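Local structure of hypothetical protein TT1465 (Thermus thermophilus, 1WEK) at residues Ala64-Phe70 and Val207-Lys211; Tyr59-Arg63 and Gly87-Ala91. The protein is of unknown function but has the Rossmann-like alpha/beta fold of the SLOG clan, with a parallel beta sheet flanked by helices. The contacts are given in a common frame with arbitrary orientation. Numbering follows the deposited sequence.

Interaction 1: Ala64-Phe70 and Val207-Lys211; sequences ALAEAGF and VQALK
In this Rossmann-like alpha/beta fold two neighbouring helices on one side of the parallel sheet, 53-68 and 203-211, meet through their C-terminal ends. The short segments 64-68 and 207-211 run nearly the same way, 29° between their N-to-C directions (signed crossing -29°), with axes 10.4 Å apart at closest approach. Leu65 lies opposite Val207 (CA to CA 6.2 Å) and Ala68 opposite Lys211 (CA to CA 7.2 Å). After Ala68 the first helix stops in a Schellman motif: Gly69 takes phi 104°, Phe70 N hydrogen-bonds back to Leu65 O at 2.7 Å and Gly69 N to Ala66 O at 2.9 Å, and Phe70 follows in extended conformation (-98/158). Along the second segment, Val207 (chi1 t) comes first and points at the partner helix, its CG2 3.6 Å from Ala64 CB and 4.1 Å from Leu65 CD2, its CG1 3.8 Å from Ala68 CB. One turn on, Leu210 (m, t) brings CD1 to 3.6 Å from Leu65 CD2; Leu65 has the same m, t rotamer, and although its CA-to-CB bond points sideways, its end comes nearer the other helix. Phe70 (chi1 m, chi2 91°) sets CZ 3.7 Å from Leu210 CB, and its ring edge meets Leu210 O, 3.4 Å from CZ. Both Leu210 and Phe70 also touch Val40 of strand 39-43, so the contact rests on the sheet. No hydrogen bond crosses between the segments. Lys211 then lays its aliphatic chain along the exposed margin, CG 4.1 Å from Phe70 CE1 and CD 4.0 Å from Ala68 CB.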
# COMPACT_ATOMS: atom_id res chain seq x y z
N ALA A 64 26.54 32.68 3.14
CA ALA A 64 25.69 33.79 2.70
C ALA A 64 24.20 33.42 2.71
O ALA A 64 23.37 34.18 3.22
CB ALA A 64 26.09 34.23 1.33
N LEU A 65 23.87 32.26 2.18
CA LEU A 65 22.47 31.84 2.14
C LEU A 65 21.85 31.74 3.54
O LEU A 65 20.72 32.17 3.76
CB LEU A 65 22.35 30.51 1.42
CG LEU A 65 22.69 30.59 -0.07
CD1 LEU A 65 23.02 29.20 -0.59
CD2 LEU A 65 21.51 31.21 -0.82
N ALA A 66 22.58 31.17 4.48
CA ALA A 66 22.11 31.05 5.86
C ALA A 66 21.86 32.45 6.42
O ALA A 66 20.83 32.72 7.04
CB ALA A 66 23.15 30.35 6.71
N GLU A 67 22.82 33.35 6.19
CA GLU A 67 22.69 34.71 6.68
C GLU A 67 21.42 35.35 6.13
O GLU A 67 20.64 35.97 6.87
CB GLU A 67 23.93 35.53 6.27
CG GLU A 67 25.15 35.33 7.17
CD GLU A 67 26.42 35.94 6.57
OE1 GLU A 67 27.47 35.97 7.26
OE2 GLU A 67 26.37 36.39 5.41
N ALA A 68 21.20 35.19 4.82
CA ALA A 68 20.02 35.75 4.16
C ALA A 68 18.72 35.07 4.60
O ALA A 68 17.62 35.53 4.28
CB ALA A 68 20.17 35.64 2.65
N GLY A 69 18.84 33.96 5.31
CA GLY A 69 17.66 33.27 5.76
C GLY A 69 17.25 32.00 5.02
O GLY A 69 16.15 31.50 5.24
N PHE A 70 18.11 31.48 4.15
CA PHE A 70 17.78 30.24 3.43
C PHE A 70 18.42 29.02 4.10
O PHE A 70 19.40 29.14 4.85
CB PHE A 70 18.27 30.25 1.98
CG PHE A 70 17.69 31.34 1.14
CD1 PHE A 70 18.32 32.57 1.05
CD2 PHE A 70 16.49 31.14 0.47
CE1 PHE A 70 17.77 33.59 0.31
CE2 PHE A 70 15.92 32.16 -0.28
CZ PHE A 70 16.56 33.39 -0.37
N VAL A 207 22.91 35.03 -4.20
CA VAL A 207 22.11 35.27 -3.02
C VAL A 207 21.13 36.42 -3.22
O VAL A 207 19.98 36.34 -2.81
CB VAL A 207 22.99 35.57 -1.80
CG1 VAL A 207 22.11 35.80 -0.59
CG2 VAL A 207 23.94 34.40 -1.56
N GLN A 208 21.59 37.48 -3.89
CA GLN A 208 20.74 38.64 -4.16
C GLN A 208 19.52 38.27 -5.01
O GLN A 208 18.41 38.72 -4.73
CB GLN A 208 21.57 39.74 -4.85
CG GLN A 208 20.74 40.91 -5.39
CD GLN A 208 21.60 42.09 -5.83
OE1 GLN A 208 22.23 42.75 -5.01
NE2 GLN A 208 21.62 42.36 -7.13
N ALA A 209 19.74 37.46 -6.04
CA ALA A 209 18.67 37.02 -6.92
C ALA A 209 17.66 36.18 -6.16
O ALA A 209 16.45 36.30 -6.38
CB ALA A 209 19.23 36.22 -8.08
N LEU A 210 18.15 35.32 -5.27
CA LEU A 210 17.27 34.46 -4.48
C LEU A 210 16.49 35.27 -3.45
O LEU A 210 15.35 34.95 -3.14
CB LEU A 210 18.08 33.38 -3.78
CG LEU A 210 18.77 32.37 -4.70
CD1 LEU A 210 19.69 31.48 -3.88
CD2 LEU A 210 17.73 31.53 -5.43
N LYS A 211 17.11 36.32 -2.91
CA LYS A 211 16.43 37.15 -1.93
C LYS A 211 15.31 37.91 -2.64
O LYS A 211 14.19 38.01 -2.14
CB LYS A 211 17.39 38.15 -1.29
CG LYS A 211 18.51 37.51 -0.50
CD LYS A 211 19.54 38.52 -0.05
CE LYS A 211 18.96 39.51 0.94
NZ LYS A 211 20.02 40.44 1.44

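Interaction 2: Tyr59-Arg63 and Gly87-Ala91; sequences YRLGR and GAYEA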
# COMPACT_ATOMS: atom_id res chain seq x y z
N TYR A 59 32.00 27.47 0.53
CA TYR A 59 31.85 27.85 1.93
C TYR A 59 31.16 29.21 2.01
O TYR A 59 30.23 29.37 2.78
CB TYR A 59 33.20 27.88 2.66
CG TYR A 59 33.02 28.22 4.12
CD1 TYR A 59 32.90 29.55 4.53
CD2 TYR A 59 32.88 27.22 5.08
CE1 TYR A 59 32.63 29.87 5.85
CE2 TYR A 59 32.61 27.54 6.41
CZ TYR A 59 32.48 28.87 6.78
OH TYR A 59 32.13 29.18 8.07
N ARG A 60 31.60 30.17 1.20
CA ARG A 60 31.02 31.51 1.19
C ARG A 60 29.53 31.50 0.83
O ARG A 60 28.74 32.20 1.45
CB ARG A 60 31.78 32.44 0.21
CG ARG A 60 33.26 32.70 0.55
CD ARG A 60 33.69 34.07 0.01
NE ARG A 60 33.67 34.13 -1.45
CZ ARG A 60 33.37 35.21 -2.16
NH1 ARG A 60 33.05 36.36 -1.57
NH2 ARG A 60 33.40 35.15 -3.49
N LEU A 61 29.17 30.73 -0.20
CA LEU A 61 27.77 30.61 -0.64
C LEU A 61 26.94 30.06 0.51
O LEU A 61 25.88 30.59 0.83
CB LEU A 61 27.66 29.64 -1.81
CG LEU A 61 26.68 29.83 -2.96
CD1 LEU A 61 26.19 28.46 -3.40
CD2 LEU A 61 25.52 30.71 -2.58
N GLY A 62 27.42 28.97 1.10
CA GLY A 62 26.70 28.35 2.20
C GLY A 62 26.46 29.33 3.32
O GLY A 62 25.35 29.43 3.84
N ARG A 63 27.51 30.05 3.71
CA ARG A 63 27.40 31.05 4.76
C ARG A 63 26.45 32.21 4.38
O ARG A 63 25.66 32.68 5.21
CB ARG A 63 28.79 31.60 5.09
CG ARG A 63 28.77 32.83 5.97
CD ARG A 63 29.84 33.80 5.53
NE ARG A 63 31.13 33.52 6.15
CZ ARG A 63 32.31 33.74 5.57
NH1 ARG A 63 32.37 34.23 4.34
NH2 ARG A 63 33.42 33.51 6.25
N GLY A 87 29.43 26.05 5.62
CA GLY A 87 29.20 27.48 5.65
C GLY A 87 27.86 27.79 6.29
O GLY A 87 27.75 28.72 7.10
N ALA A 88 26.86 27.00 5.94
CA ALA A 88 25.51 27.17 6.46
C ALA A 88 25.47 26.80 7.93
O ALA A 88 25.02 27.57 8.77
CB ALA A 88 24.55 26.30 5.69
N TYR A 89 25.95 25.59 8.22
CA TYR A 89 25.98 25.09 9.58
C TYR A 89 26.61 26.10 10.52
O TYR A 89 26.00 26.52 11.50
CB TYR A 89 26.79 23.80 9.64
CG TYR A 89 26.60 23.02 10.92
CD1 TYR A 89 25.41 22.33 11.15
CD2 TYR A 89 27.62 22.93 11.86
CE1 TYR A 89 25.25 21.55 12.28
CE2 TYR A 89 27.46 22.14 13.00
CZ TYR A 89 26.27 21.45 13.20
OH TYR A 89 26.11 20.63 14.29
N GLU A 90 27.84 26.49 10.21
CA GLU A 90 28.55 27.43 11.07
C GLU A 90 27.94 28.81 11.18
O GLU A 90 28.30 29.56 12.09
CB GLU A 90 30.01 27.51 10.65
CG GLU A 90 30.79 26.25 11.01
CD GLU A 90 32.20 26.25 10.44
OE1 GLU A 90 32.55 27.22 9.73
OE2 GLU A 90 32.95 25.28 10.69
N ALA A 91 27.02 29.17 10.29
CA ALA A 91 26.37 30.48 10.38
C ALA A 91 25.02 30.29 11.05
O ALA A 91 24.19 31.20 11.07
CB ALA A 91 26.20 31.12 9.01
O HOH W 1 29.87 30.21 8.55
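The backbones of 59-63 and 87-91, both helical apart from Ala91 at the end of the second, pack against each other in direct contact: Arg63 CA and Gly87 CA are 4.1 Å apart, and Gly62 C lies 3.6 Å from Gly87 C. Glycine makes this possible. An ideal CB on Gly87 would fall 2.2 Å from Tyr59 O and 2.7 Å from Arg63 N, both clashes, and one on Gly62 would sit a tight 3.3 Å from Ala88 N. CA-H...O contacts accompany the close approach, Gly87 CA to Tyr59 O at 3.6 Å and Arg63 CA to Gly87 O at 3.3 Å. In the Rossmann-like fold these segments belong to helices 53-68 and 79-90, consecutive helices joined through strand 71-74 of the parallel sheet. Tyr59 (chi1 t) turns its ring over the second helix, with Gly87 CA 3.7 Å from the ring centroid and 20° off the normal, a CH-pi contact. Its OH donates a 2.6 Å hydrogen bond to Glu90 OE1, while OE2 of the same carboxylate forms a salt bridge with Arg86 NE. Water 1 donates to Tyr59 OH at 2.5 Å and to Gly87 O at 3.0 Å. Farther along, Arg63 CG passes 4.3 Å from Ala91 CB.

How the interactions relate
Helix 53-68 serves both contacts: interaction 2 uses Tyr59-Arg63 to meet helix 79-90, while interaction 1 uses the next turn and the helix end to meet helix 203-211. Their centres are about 11 Å apart, and both are partly buried. In interaction 1 Leu65 and Val207 are buried and Lys211 exposed; mainly apolar side-chain packing continues onto strand 39-43. In interaction 2 Gly62, Gly87 and Ala88 form a buried backbone contact, whereas exposed Glu90 joins Tyr59 and a water in a polar margin, beside exposed Arg63. They also touch each other: Ala66 CB lies 3.9 Å from Ala91 CB, and Val207 CG2 lies 4.1 Å from Leu61 CD2.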